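Local coordinates for B-agarase (Saccharophagus degradans, PDB 4BQ2), which hydrolyses agarose as an exo-acting beta-agarase of glycoside hydrolase family 50, probably trimming the polysaccharide from its chain ends, at residues W62-F67 against S164-I169; V90-G95 against K159-S164; P430-G435 against G485-N490; V472-I477 against H592-H597. All coordinates share one frame; numbering follows the deposited sequence. Where two conformers were deposited one is given.

Contact 1 of 4, residues W62-F67 against S164-I169; sequences WDWSEF and SGIAKI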
loop_
_atom_site.group_PDB
_atom_site.type_symbol
_atom_site.label_atom_id
_atom_site.label_comp_id
_atom_site.label_asym_id
_atom_site.label_seq_id
_atom_site.Cartn_x
_atom_site.Cartn_y
_atom_site.Cartn_z
ATOM N N TRP A 62 -22.917 3.486 -24.149
ATOM C CA TRP A 62 -22.527 2.749 -25.363
ATOM C C TRP A 62 -22.855 1.276 -25.220
ATOM O O TRP A 62 -22.583 0.686 -24.185
ATOM C CB TRP A 62 -21.012 2.806 -25.596
ATOM C CG TRP A 62 -20.390 4.088 -26.086
ATOM C CD1 TRP A 62 -20.505 4.641 -27.328
ATOM C CD2 TRP A 62 -19.468 4.918 -25.367
ATOM N NE1 TRP A 62 -19.752 5.782 -27.411
ATOM C CE2 TRP A 62 -19.098 5.971 -26.224
ATOM C CE3 TRP A 62 -18.940 4.883 -24.069
ATOM C CZ2 TRP A 62 -18.223 6.983 -25.833
ATOM C CZ3 TRP A 62 -18.072 5.901 -23.675
ATOM C CH2 TRP A 62 -17.723 6.930 -24.561
ATOM N N ASP A 63 -23.401 0.665 -26.268
ATOM C CA ASP A 63 -23.610 -0.783 -26.282
ATOM C C ASP A 63 -22.487 -1.494 -27.030
ATOM O O ASP A 63 -22.485 -1.557 -28.274
ATOM C CB ASP A 63 -24.977 -1.152 -26.876
ATOM C CG ASP A 63 -25.269 -2.659 -26.820
ATOM O OD1 ASP A 63 -24.377 -3.465 -26.475
ATOM O OD2 ASP A 63 -26.404 -3.049 -27.143
ATOM N N TRP A 64 -21.524 -2.014 -26.264
ATOM C CA TRP A 64 -20.422 -2.801 -26.823
ATOM C C TRP A 64 -20.533 -4.282 -26.451
ATOM O O TRP A 64 -19.517 -4.993 -26.388
ATOM C CB TRP A 64 -19.060 -2.254 -26.330
ATOM C CG TRP A 64 -18.751 -0.808 -26.699
ATOM C CD1 TRP A 64 -19.199 -0.115 -27.799
ATOM C CD2 TRP A 64 -17.914 0.103 -25.969
ATOM N NE1 TRP A 64 -18.687 1.169 -27.796
ATOM C CE2 TRP A 64 -17.895 1.327 -26.687
ATOM C CE3 TRP A 64 -17.147 -0.007 -24.796
ATOM C CZ2 TRP A 64 -17.167 2.437 -26.256
ATOM C CZ3 TRP A 64 -16.423 1.108 -24.366
ATOM C CH2 TRP A 64 -16.444 2.312 -25.091
ATOM N N SER A 65 -21.750 -4.759 -26.199
ATOM C CA SER A 65 -21.942 -6.146 -25.781
ATOM C C SER A 65 -21.488 -7.193 -26.808
ATOM O O SER A 65 -21.263 -8.347 -26.448
ATOM C CB SER A 65 -23.396 -6.407 -25.350
ATOM O OG SER A 65 -24.257 -6.354 -26.469
ATOM N N GLU A 66 -21.322 -6.809 -28.068
ATOM C CA GLU A 66 -20.874 -7.785 -29.067
ATOM C C GLU A 66 -19.368 -8.037 -28.946
ATOM O O GLU A 66 -18.858 -9.034 -29.463
ATOM C CB GLU A 66 -21.229 -7.349 -30.491
ATOM C CG GLU A 66 -20.289 -6.324 -31.111
ATOM C CD GLU A 66 -20.776 -4.894 -30.982
ATOM O OE1 GLU A 66 -21.427 -4.545 -29.950
ATOM O OE2 GLU A 66 -20.495 -4.108 -31.921
ATOM N N PHE A 67 -18.664 -7.137 -28.255
ATOM C CA PHE A 67 -17.217 -7.285 -28.057
ATOM C C PHE A 67 -16.902 -8.271 -26.951
ATOM O O PHE A 67 -16.576 -7.876 -25.821
ATOM C CB PHE A 67 -16.560 -5.940 -27.776
ATOM C CG PHE A 67 -16.506 -5.044 -28.971
ATOM C CD1 PHE A 67 -15.626 -5.306 -30.006
ATOM C CD2 PHE A 67 -17.340 -3.937 -29.065
ATOM C CE1 PHE A 67 -15.571 -4.482 -31.115
ATOM C CE2 PHE A 67 -17.295 -3.107 -30.177
ATOM C CZ PHE A 67 -16.402 -3.374 -31.197
ATOM N N SER A 164 -23.074 -3.934 -22.362
ATOM C CA SER A 164 -24.263 -3.440 -23.071
ATOM C C SER A 164 -24.551 -1.987 -22.719
ATOM O O SER A 164 -25.265 -1.311 -23.458
ATOM C CB SER A 164 -25.485 -4.351 -22.846
ATOM O OG SER A 164 -25.937 -4.326 -21.492
ATOM N N GLY A 165 -23.963 -1.487 -21.622
ATOM C CA GLY A 165 -24.059 -0.068 -21.301
ATOM C C GLY A 165 -22.862 0.616 -20.643
ATOM O O GLY A 165 -22.862 0.836 -19.435
ATOM N N ILE A 166 -21.852 0.993 -21.429
ATOM C CA ILE A 166 -20.712 1.754 -20.894
ATOM C C ILE A 166 -21.058 3.246 -20.827
ATOM O O ILE A 166 -21.296 3.881 -21.849
ATOM C CB ILE A 166 -19.393 1.478 -21.698
ATOM C CG1 ILE A 166 -19.007 -0.014 -21.630
ATOM C CG2 ILE A 166 -18.245 2.408 -21.266
ATOM C CD1 ILE A 166 -18.971 -0.624 -20.240
ATOM N N ALA A 167 -21.055 3.800 -19.619
ATOM C CA ALA A 167 -21.596 5.138 -19.378
ATOM C C ALA A 167 -20.547 6.222 -19.249
ATOM O O ALA A 167 -20.832 7.394 -19.482
ATOM C CB ALA A 167 -22.502 5.143 -18.140
ATOM N N LYS A 168 -19.331 5.854 -18.856
ATOM C CA LYS A 168 -18.350 6.878 -18.629
ATOM C C LYS A 168 -16.947 6.312 -18.741
ATOM O O LYS A 168 -16.693 5.190 -18.304
ATOM C CB LYS A 168 -18.562 7.490 -17.257
ATOM C CG LYS A 168 -17.594 8.599 -16.909
ATOM C CD LYS A 168 -17.689 8.936 -15.434
ATOM C CE LYS A 168 -18.320 10.271 -15.229
ATOM N NZ LYS A 168 -17.791 10.775 -13.921
ATOM N N ILE A 169 -16.066 7.094 -19.354
ATOM C CA ILE A 169 -14.660 6.728 -19.449
ATOM C C ILE A 169 -13.852 7.917 -18.960
ATOM O O ILE A 169 -13.873 9.001 -19.549
ATOM C CB ILE A 169 -14.239 6.350 -20.886
ATOM C CG1 ILE A 169 -14.999 5.103 -21.336
ATOM C CG2 ILE A 169 -12.725 6.129 -20.965
ATOM C CD1 ILE A 169 -14.824 4.798 -22.806
#

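Contact 2 of 4, residues V90-G95 against K159-S164; sequences VTDQNG and KNLDLS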
loop_
_atom_site.group_PDB
_atom_site.type_symbol
_atom_site.label_atom_id
_atom_site.label_comp_id
_atom_site.label_asym_id
_atom_site.label_seq_id
_atom_site.Cartn_x
_atom_site.Cartn_y
_atom_site.Cartn_z
ATOM N N VAL A 90 -13.541 3.157 -15.764
ATOM C CA VAL A 90 -14.568 2.902 -16.748
ATOM C C VAL A 90 -15.789 2.463 -15.949
ATOM O O VAL A 90 -15.707 1.533 -15.152
ATOM C CB VAL A 90 -14.121 1.812 -17.752
ATOM C CG1 VAL A 90 -15.221 1.509 -18.756
ATOM C CG2 VAL A 90 -12.856 2.254 -18.490
ATOM N N THR A 91 -16.901 3.185 -16.133
ATOM C CA THR A 91 -18.141 2.968 -15.368
ATOM C C THR A 91 -19.277 2.505 -16.292
ATOM O O THR A 91 -19.444 3.041 -17.393
ATOM C CB THR A 91 -18.535 4.253 -14.602
ATOM O OG1 THR A 91 -17.449 4.632 -13.748
ATOM C CG2 THR A 91 -19.760 4.028 -13.708
ATOM N N ASP A 92 -19.993 1.460 -15.886
ATOM C CA ASP A 92 -21.113 0.978 -16.683
ATOM C C ASP A 92 -22.432 1.562 -16.173
ATOM O O ASP A 92 -22.476 2.266 -15.163
ATOM C CB ASP A 92 -21.127 -0.558 -16.841
ATOM C CG ASP A 92 -21.489 -1.311 -15.565
ATOM O OD1 ASP A 92 -22.170 -0.774 -14.644
ATOM O OD2 ASP A 92 -21.092 -2.486 -15.478
ATOM N N GLN A 93 -23.504 1.280 -16.894
ATOM C CA GLN A 93 -24.804 1.882 -16.611
ATOM C C GLN A 93 -25.405 1.484 -15.281
ATOM O O GLN A 93 -26.375 2.100 -14.842
ATOM C CB GLN A 93 -25.789 1.536 -17.724
ATOM C CG GLN A 93 -26.156 0.075 -17.826
ATOM C CD GLN A 93 -26.916 -0.197 -19.104
ATOM O OE1 GLN A 93 -27.482 0.721 -19.703
ATOM N NE2 GLN A 93 -26.881 -1.439 -19.568
ATOM N N ASN A 94 -24.848 0.454 -14.647
ATOM C CA ASN A 94 -25.331 0.016 -13.341
ATOM C C ASN A 94 -24.470 0.561 -12.199
ATOM O O ASN A 94 -24.621 0.148 -11.042
ATOM C CB ASN A 94 -25.354 -1.494 -13.294
ATOM C CG ASN A 94 -25.999 -2.096 -14.524
ATOM O OD1 ASN A 94 -27.174 -1.863 -14.793
ATOM N ND2 ASN A 94 -25.244 -2.884 -15.266
ATOM N N GLY A 95 -23.568 1.478 -12.546
ATOM C CA GLY A 95 -22.625 2.083 -11.598
ATOM C C GLY A 95 -21.395 1.254 -11.251
ATOM O O GLY A 95 -20.581 1.683 -10.443
ATOM N N LYS A 159 -14.101 -6.682 -12.603
ATOM C CA LYS A 159 -13.425 -7.256 -13.782
ATOM C C LYS A 159 -14.319 -7.385 -15.029
ATOM O O LYS A 159 -13.845 -7.265 -16.172
ATOM C CB LYS A 159 -12.812 -8.617 -13.455
ATOM C CG LYS A 159 -11.413 -8.531 -12.821
ATOM C CD LYS A 159 -11.471 -8.529 -11.292
ATOM C CE LYS A 159 -10.073 -8.803 -10.689
ATOM N NZ LYS A 159 -10.173 -9.099 -9.217
ATOM N N ASN A 160 -15.596 -7.667 -14.810
ATOM C CA ASN A 160 -16.537 -7.776 -15.922
ATOM C C ASN A 160 -17.699 -6.814 -15.808
ATOM O O ASN A 160 -18.681 -7.076 -15.089
ATOM C CB ASN A 160 -16.995 -9.220 -16.061
ATOM C CG ASN A 160 -15.840 -10.127 -16.415
ATOM O OD1 ASN A 160 -15.307 -10.061 -17.529
ATOM N ND2 ASN A 160 -15.387 -10.913 -15.449
ATOM N N LEU A 161 -17.547 -5.694 -16.505
ATOM C CA LEU A 161 -18.548 -4.644 -16.584
ATOM C C LEU A 161 -19.709 -5.085 -17.485
ATOM O O LEU A 161 -19.561 -6.037 -18.246
ATOM C CB LEU A 161 -17.932 -3.348 -17.134
ATOM C CG LEU A 161 -16.876 -2.627 -16.278
ATOM C CD1 LEU A 161 -16.494 -1.305 -16.924
ATOM C CD2 LEU A 161 -17.362 -2.407 -14.839
ATOM N N ASP A 162 -20.838 -4.371 -17.396
ATOM C CA ASP A 162 -21.972 -4.564 -18.318
ATOM C C ASP A 162 -21.672 -3.825 -19.616
ATOM O O ASP A 162 -21.967 -2.640 -19.757
ATOM C CB ASP A 162 -23.283 -4.053 -17.669
ATOM C CG ASP A 162 -24.518 -4.225 -18.561
ATOM O OD1 ASP A 162 -24.439 -4.802 -19.675
ATOM O OD2 ASP A 162 -25.580 -3.753 -18.125
ATOM N N LEU A 163 -21.089 -4.556 -20.563
ATOM C CA LEU A 163 -20.685 -4.010 -21.857
ATOM C C LEU A 163 -21.865 -3.483 -22.692
ATOM O O LEU A 163 -21.685 -2.652 -23.599
ATOM C CB LEU A 163 -19.856 -5.049 -22.629
ATOM C CG LEU A 163 -18.513 -5.389 -21.944
ATOM C CD1 LEU A 163 -17.590 -6.159 -22.883
ATOM C CD2 LEU A 163 -17.796 -4.131 -21.453
ATOM N N SER A 164 -23.074 -3.934 -22.362
ATOM C CA SER A 164 -24.263 -3.440 -23.071
ATOM C C SER A 164 -24.551 -1.987 -22.719
ATOM O O SER A 164 -25.265 -1.311 -23.458
ATOM C CB SER A 164 -25.485 -4.351 -22.846
ATOM O OG SER A 164 -25.937 -4.326 -21.492
HETATM O O HOH W 1 -28.745 -2.886 -21.595
#

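Contact 3 of 4, residues P430-G435 against G485-N490; sequences PFFANG and GVFIDN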
loop_
_atom_site.group_PDB
_atom_site.type_symbol
_atom_site.label_atom_id
_atom_site.label_comp_id
_atom_site.label_asym_id
_atom_site.label_seq_id
_atom_site.Cartn_x
_atom_site.Cartn_y
_atom_site.Cartn_z
ATOM N N PRO A 430 18.582 4.123 14.737
ATOM C CA PRO A 430 17.321 3.948 15.451
ATOM C C PRO A 430 16.335 3.121 14.655
ATOM O O PRO A 430 16.500 2.945 13.436
ATOM C CB PRO A 430 16.781 5.392 15.571
ATOM C CG PRO A 430 17.985 6.252 15.437
ATOM C CD PRO A 430 18.826 5.538 14.412
ATOM N N PHE A 431 15.290 2.641 15.316
ATOM C CA PHE A 431 14.271 1.826 14.627
ATOM C C PHE A 431 12.881 2.141 15.162
ATOM O O PHE A 431 12.738 2.676 16.264
ATOM C CB PHE A 431 14.536 0.324 14.847
ATOM C CG PHE A 431 14.472 -0.094 16.293
ATOM C CD1 PHE A 431 15.578 0.095 17.144
ATOM C CD2 PHE A 431 13.307 -0.673 16.808
ATOM C CE1 PHE A 431 15.513 -0.294 18.493
ATOM C CE2 PHE A 431 13.236 -1.058 18.132
ATOM C CZ PHE A 431 14.342 -0.891 18.973
ATOM N N PHE A 432 11.867 1.785 14.381
ATOM C CA PHE A 432 10.463 1.897 14.805
ATOM C C PHE A 432 9.987 0.517 15.139
ATOM O O PHE A 432 10.303 -0.418 14.407
ATOM C CB PHE A 432 9.604 2.517 13.703
ATOM C CG PHE A 432 9.858 3.982 13.533
ATOM C CD1 PHE A 432 11.074 4.441 13.030
ATOM C CD2 PHE A 432 8.897 4.909 13.934
ATOM C CE1 PHE A 432 11.344 5.810 12.898
ATOM C CE2 PHE A 432 9.138 6.281 13.790
ATOM C CZ PHE A 432 10.359 6.731 13.268
ATOM N N ALA A 433 9.245 0.393 16.236
ATOM C CA ALA A 433 8.731 -0.905 16.674
ATOM C C ALA A 433 7.275 -1.008 16.268
ATOM O O ALA A 433 6.682 -0.007 15.935
ATOM C CB ALA A 433 8.834 -1.047 18.182
ATOM N N ASN A 434 6.701 -2.209 16.351
ATOM C CA ASN A 434 5.288 -2.410 16.040
ATOM C C ASN A 434 4.706 -3.608 16.729
ATOM O O ASN A 434 5.417 -4.572 17.097
ATOM C CB ASN A 434 5.095 -2.628 14.531
ATOM C CG ASN A 434 5.588 -4.006 14.062
ATOM O OD1 ASN A 434 6.800 -4.232 13.768
ATOM N ND2 ASN A 434 4.666 -4.931 13.991
ATOM N N GLY A 435 3.385 -3.579 16.848
ATOM C CA GLY A 435 2.629 -4.748 17.252
ATOM C C GLY A 435 1.272 -4.689 16.593
ATOM O O GLY A 435 0.868 -3.636 16.031
ATOM N N GLY A 485 9.730 4.944 18.341
ATOM C CA GLY A 485 8.345 4.903 18.735
ATOM C C GLY A 485 7.712 3.600 18.327
ATOM O O GLY A 485 8.357 2.767 17.678
ATOM N N VAL A 486 6.434 3.443 18.678
ATOM C CA VAL A 486 5.698 2.198 18.460
ATOM C C VAL A 486 4.434 2.442 17.621
ATOM O O VAL A 486 3.562 3.195 18.063
ATOM C CB VAL A 486 5.247 1.566 19.830
ATOM C CG1 VAL A 486 4.490 0.256 19.573
ATOM C CG2 VAL A 486 6.442 1.313 20.771
ATOM N N PHE A 487 4.348 1.809 16.429
ATOM C CA PHE A 487 3.096 1.703 15.651
ATOM C C PHE A 487 2.269 0.537 16.172
ATOM O O PHE A 487 2.820 -0.530 16.519
ATOM C CB PHE A 487 3.397 1.398 14.175
ATOM C CG PHE A 487 4.078 2.538 13.465
ATOM C CD1 PHE A 487 3.371 3.712 13.155
ATOM C CD2 PHE A 487 5.409 2.445 13.099
ATOM C CE1 PHE A 487 4.000 4.765 12.494
ATOM C CE2 PHE A 487 6.050 3.512 12.446
ATOM C CZ PHE A 487 5.335 4.671 12.146
ATOM N N ILE A 488 0.971 0.734 16.285
ATOM C CA ILE A 488 0.104 -0.395 16.633
ATOM C C ILE A 488 -0.973 -0.501 15.546
ATOM O O ILE A 488 -1.661 0.485 15.241
ATOM C CB ILE A 488 -0.545 -0.255 18.025
ATOM C CG1 ILE A 488 0.511 -0.199 19.154
ATOM C CG2 ILE A 488 -1.530 -1.418 18.259
ATOM C CD1 ILE A 488 1.300 -1.484 19.440
ATOM N N ASP A 489 -1.097 -1.692 14.956
ATOM C CA ASP A 489 -2.100 -1.967 13.892
ATOM C C ASP A 489 -1.777 -1.190 12.617
ATOM O O ASP A 489 -0.774 -0.530 12.559
ATOM C CB ASP A 489 -3.539 -1.699 14.376
ATOM C CG ASP A 489 -4.041 -2.759 15.349
ATOM O OD1 ASP A 489 -3.488 -3.903 15.371
ATOM O OD2 ASP A 489 -4.999 -2.441 16.109
ATOM N N ASN A 490 -2.611 -1.296 11.572
ATOM C CA ASN A 490 -2.280 -0.710 10.300
ATOM C C ASN A 490 -3.501 -0.735 9.391
ATOM O O ASN A 490 -4.131 -1.809 9.255
ATOM C CB ASN A 490 -1.158 -1.544 9.652
ATOM C CG ASN A 490 -0.802 -1.074 8.261
ATOM O OD1 ASN A 490 -0.233 -0.000 8.116
ATOM N ND2 ASN A 490 -1.069 -1.907 7.232
#

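Contact 4 of 4, residues V472-I477 against H592-H597; sequences VVSEEI and HYMPNH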
loop_
_atom_site.group_PDB
_atom_site.type_symbol
_atom_site.label_atom_id
_atom_site.label_comp_id
_atom_site.label_asym_id
_atom_site.label_seq_id
_atom_site.Cartn_x
_atom_site.Cartn_y
_atom_site.Cartn_z
ATOM N N VAL A 472 4.472 -7.800 24.708
ATOM C CA VAL A 472 5.431 -8.471 23.828
ATOM C C VAL A 472 6.394 -7.450 23.170
ATOM O O VAL A 472 7.621 -7.617 23.197
ATOM C CB VAL A 472 4.725 -9.318 22.750
ATOM C CG1 VAL A 472 5.740 -9.858 21.726
ATOM C CG2 VAL A 472 4.082 -10.545 23.404
ATOM N N VAL A 473 5.843 -6.380 22.596
ATOM C CA VAL A 473 6.694 -5.303 22.056
ATOM C C VAL A 473 7.713 -4.780 23.105
ATOM O O VAL A 473 8.866 -4.553 22.779
ATOM C CB VAL A 473 5.861 -4.102 21.550
ATOM C CG1 VAL A 473 6.809 -3.022 21.019
ATOM C CG2 VAL A 473 4.842 -4.526 20.470
ATOM N N SER A 474 7.267 -4.572 24.346
ATOM C CA SER A 474 8.159 -4.054 25.386
ATOM C C SER A 474 9.305 -5.034 25.673
ATOM O O SER A 474 10.466 -4.631 25.861
ATOM C CB SER A 474 7.414 -3.723 26.679
ATOM O OG SER A 474 8.344 -3.292 27.673
ATOM N N GLU A 475 8.973 -6.320 25.690
ATOM C CA GLU A 475 9.985 -7.370 25.848
ATOM C C GLU A 475 11.034 -7.344 24.711
ATOM O O GLU A 475 12.247 -7.567 24.951
ATOM C CB GLU A 475 9.270 -8.717 25.892
ATOM C CG GLU A 475 10.150 -9.897 26.169
ATOM C CD GLU A 475 9.288 -11.124 26.335
ATOM O OE1 GLU A 475 8.530 -11.445 25.405
ATOM O OE2 GLU A 475 9.324 -11.711 27.422
ATOM N N GLU A 476 10.569 -7.050 23.490
ATOM C CA GLU A 476 11.442 -6.893 22.338
ATOM C C GLU A 476 12.369 -5.680 22.350
ATOM O O GLU A 476 13.524 -5.804 21.959
ATOM C CB GLU A 476 10.626 -6.810 21.027
ATOM C CG GLU A 476 9.803 -8.039 20.748
ATOM C CD GLU A 476 9.049 -7.980 19.442
ATOM O OE1 GLU A 476 8.378 -6.986 19.150
ATOM O OE2 GLU A 476 9.101 -8.981 18.707
ATOM N N ILE A 477 11.793 -4.551 22.773
ATOM C CA ILE A 477 12.353 -3.194 22.764
ATOM C C ILE A 477 13.384 -2.985 23.857
ATOM O O ILE A 477 14.344 -2.218 23.707
ATOM C CB ILE A 477 11.198 -2.195 23.042
ATOM C CG1 ILE A 477 10.266 -2.126 21.835
ATOM C CG2 ILE A 477 11.706 -0.824 23.427
ATOM C CD1 ILE A 477 10.985 -1.960 20.530
ATOM N N HIS A 592 1.405 1.671 29.486
ATOM C CA HIS A 592 1.635 0.770 30.619
ATOM C C HIS A 592 3.015 0.057 30.592
ATOM O O HIS A 592 3.741 -0.016 31.610
ATOM C CB HIS A 592 0.514 -0.275 30.674
ATOM C CG HIS A 592 0.639 -1.200 31.836
ATOM N ND1 HIS A 592 0.168 -0.879 33.090
ATOM C CD2 HIS A 592 1.239 -2.407 31.956
ATOM C CE1 HIS A 592 0.449 -1.866 33.932
ATOM N NE2 HIS A 592 1.093 -2.808 33.264
ATOM N N TYR A 593 3.361 -0.495 29.431
ATOM C CA TYR A 593 4.555 -1.322 29.312
ATOM C C TYR A 593 5.728 -0.548 28.788
ATOM O O TYR A 593 6.870 -0.973 28.984
ATOM C CB TYR A 593 4.282 -2.525 28.400
ATOM C CG TYR A 593 3.434 -3.593 29.069
ATOM C CD1 TYR A 593 4.000 -4.433 30.034
ATOM C CD2 TYR A 593 2.093 -3.767 28.746
ATOM C CE1 TYR A 593 3.251 -5.428 30.640
ATOM C CE2 TYR A 593 1.335 -4.764 29.357
ATOM C CZ TYR A 593 1.928 -5.596 30.296
ATOM O OH TYR A 593 1.226 -6.591 30.957
ATOM N N MET A 594 5.453 0.552 28.087
ATOM C CA MET A 594 6.558 1.348 27.493
ATOM C C MET A 594 6.290 2.791 27.792
ATOM O O MET A 594 6.022 3.576 26.890
ATOM C CB MET A 594 6.680 1.101 25.969
ATOM C CG MET A 594 7.152 -0.309 25.619
ATOM S SD MET A 594 6.812 -0.842 23.924
ATOM C CE MET A 594 5.046 -1.170 24.007
ATOM N N PRO A 595 6.378 3.168 29.088
ATOM C CA PRO A 595 5.994 4.521 29.449
ATOM C C PRO A 595 6.851 5.640 28.853
ATOM O O PRO A 595 6.391 6.798 28.818
ATOM C CB PRO A 595 6.112 4.517 30.968
ATOM C CG PRO A 595 7.179 3.509 31.260
ATOM C CD PRO A 595 6.887 2.410 30.253
ATOM N N ASN A 596 8.081 5.320 28.436
ATOM C CA ASN A 596 9.000 6.306 27.904
ATOM C C ASN A 596 8.844 6.574 26.397
ATOM O O ASN A 596 9.368 7.569 25.903
ATOM C CB ASN A 596 10.434 5.866 28.160
ATOM C CG ASN A 596 10.729 5.620 29.629
ATOM O OD1 ASN A 596 11.012 4.475 30.055
ATOM N ND2 ASN A 596 10.630 6.654 30.413
ATOM N N HIS A 597 8.134 5.696 25.681
ATOM C CA HIS A 597 8.189 5.705 24.218
ATOM C C HIS A 597 6.965 6.308 23.561
ATOM O O HIS A 597 5.861 6.193 24.089
ATOM C CB HIS A 597 8.465 4.285 23.701
ATOM C CG HIS A 597 9.865 3.857 23.974
ATOM N ND1 HIS A 597 10.249 3.282 25.168
ATOM C CD2 HIS A 597 10.982 3.948 23.219
ATOM C CE1 HIS A 597 11.554 3.056 25.141
ATOM N NE2 HIS A 597 12.016 3.430 23.958
#

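Contact 1 of 4, residues W62-F67 against S164-I169
W62 and I166 trade both of their backbone polar groups: W62 N gives its proton to I166 O at 2.8 Å, and I166 N returns one to W62 O at 2.9 Å. The second bond lies in the carbonyl plane of W62 and uses a lone pair of its oxygen; the first reaches I166 O from a donor tilted 31° out of the plane. W62 O also receives a CA-H...O contact from G165. S164 O, another acceptor close to W62 O, is met instead by the CA-H of D63, with CA and O 3.3 Å apart. D63 turns its carboxylate back on its own chain: CG stands anti to the backbone N (chi1 -176°), and OD1 takes two protons from S65, from N and from OG, each at 2.9 Å. The first of these closes an Asx turn. The pair W62-I166 is a single antiparallel bridge, by which the loop 62-67 is pinned to the start of strand 166-174 in the beta-rich CBM-like domain. Further on, A167 and K168 both face T91 in a classic beta bulge. Neighbouring backbone groups look elsewhere: W64 bonds with L163, G165 with Q93. The two indoles lie against each other, W64 CZ2 over one face of W62 toward its rim and W62 CB over one face of W64. The isoleucines close against them, I169 CD1 at 3.5 Å from W62 CZ3 and near the plane of the W64 ring at its edge, I166 CG1 at 3.7 Å from W64 CE3.

Contact 2 of 4, residues V90-G95 against K159-S164
D92 and D162 organise the polar side of this contact. D162 N points almost straight (178°) at D92 OD2, 2.7 Å away. With CG anti to the backbone N (chi1 -180°), D162 carries OD2 out to two amides: N94 ND2 at 3.0 Å, on the anti lone pair with amide and carboxylate nearly coplanar, and Q93 NE2, also at 3.0 Å, from well above the carboxylate plane. One water joins Q93 NE2, whose proton it accepts, to S164 OG, to which it donates; S164 OG also lies very close to D162 OD1. Apolar contact is confined to V90 and L161, where V90 CG1 meets L161 CD1 at 3.6 Å; L161 CD1 also lies 3.4 Å from V90 O. Each acid's other oxygen, OD1, folds back on nearby chain: D92 OD1 accepts from N94 N at 2.9 Å and from A96 N, just beyond 90-95, while D162 OD1 accepts from S164 N at 3.1 Å. Both acids thus form Asx turns. The first sits in the type I turn D92-G95 that links antiparallel strands 84-92 and 97-104, a beta-hairpin end braced by the loop before strand 166-174.

Contact 3 of 4, residues P430-G435 against G485-N490
A433 N donates to G485 O at 2.9 Å, nearly in line with the C=O, and opens a parallel ladder. F487 N then gives to A433 O at 3.0 Å, G435 N to F487 O at 3.1 Å, and D489 N to G435 O at 3.0 Å, each strand serving alternately as donor and acceptor. CA-H groups add to the same acceptors: V486 CA approaches A433 O, I488 CA approaches G435 O, and N434 CA lies 3.1 Å from F487 O. On one face of the sheet F432 and F487 meet rim to rim, F432 CD2 at 3.5 Å from F487 CE2, with the planes 23° apart and neither ring over the other. Both side chains carry CG anti to the carbonyl carbon (chi1 -73° and -68°), which puts each ring beside its own backbone N. R603 makes a cation-pi contact with F487, and H697 an edge-to-face one with F432. On the other face A433 packs on V473 and I477 of helix 460-477, V486 on M594, and I488 CD1 lies 3.9 Å from G435 N. Beyond the ladder the carboxylate of D489 bonds to Y582 and to V437 N. The strands are neighbours in what is, for this family, a (beta/alpha)8 barrel. The four N-H...O bonds satisfy the facing main-chain groups inside a buried sheet, and the F432-F487 contact adds apolar cohesion on one face.

Contact 4 of 4, residues V472-I477 against H592-H597
In the conformer given, CG2 of I477 lies over one face of the H597 imidazole, 4.1 Å above the plane and offset toward the rim. Y261 meets the same ring edge to face, and NE2 bonds to S480 O, a partner that fixes the rotation of the imidazole. The phenol of Y593 carries H592 CD2 over the centre of one face, 3.4 Å above the plane; in return, the edge of the H592 ring meets Y593 CD2. Y593 reaches across the contact through its CB, 3.8 Å from S474 CB, while its ring leads off toward M467, A470 and R471 of the same helix 460-477. M594 packs against V473 and S474. Its chain starts with CG anti to the carbonyl carbon (chi1 -68°), runs out extended and bends at the sulfur (chi3 -75°), which brings SD to 3.6 Å from V473 CG1 and folds CE back against V473 CB. Nearer the backbone, M594 CG lies 3.6 Å from S474 CB. S474 OG stands 3.0 Å from Y593 O, but the serine was modelled in two conformers and its proton has another acceptor within reach, so that bond remains doubtful. A type I turn, M594 to H597, is closed by H597 N bonding to M594 O at 3.2 Å. It carries the chain from helix 565-593 into strand 598-599, as helix 460-477 leads on to strand 483-488: two alpha-to-beta connections of a beta/alpha barrel, meeting where their helices end and the next strands begin.

The four contacts form two groups at opposite sides of the chain's centre. Contacts 1 and 2 lie in the CBM-like domain, their centres 7 Å apart; they share S164 and neighbouring strands 84-92 and 166-174, and contact 2 falls within the chain span of contact 1. Backbone bonds join them directly. Contacts 3 and 4 follow later, 11 Å apart, with alternating segments: helix 460-477, which contributes to contact 4, packs on strand 431-435 of contact 3 and runs on into strand 483-488. About 42 to 57 Å separates the centres of the two groups, so they belong to separate parts of the fold, the CBM-like domain and the barrel.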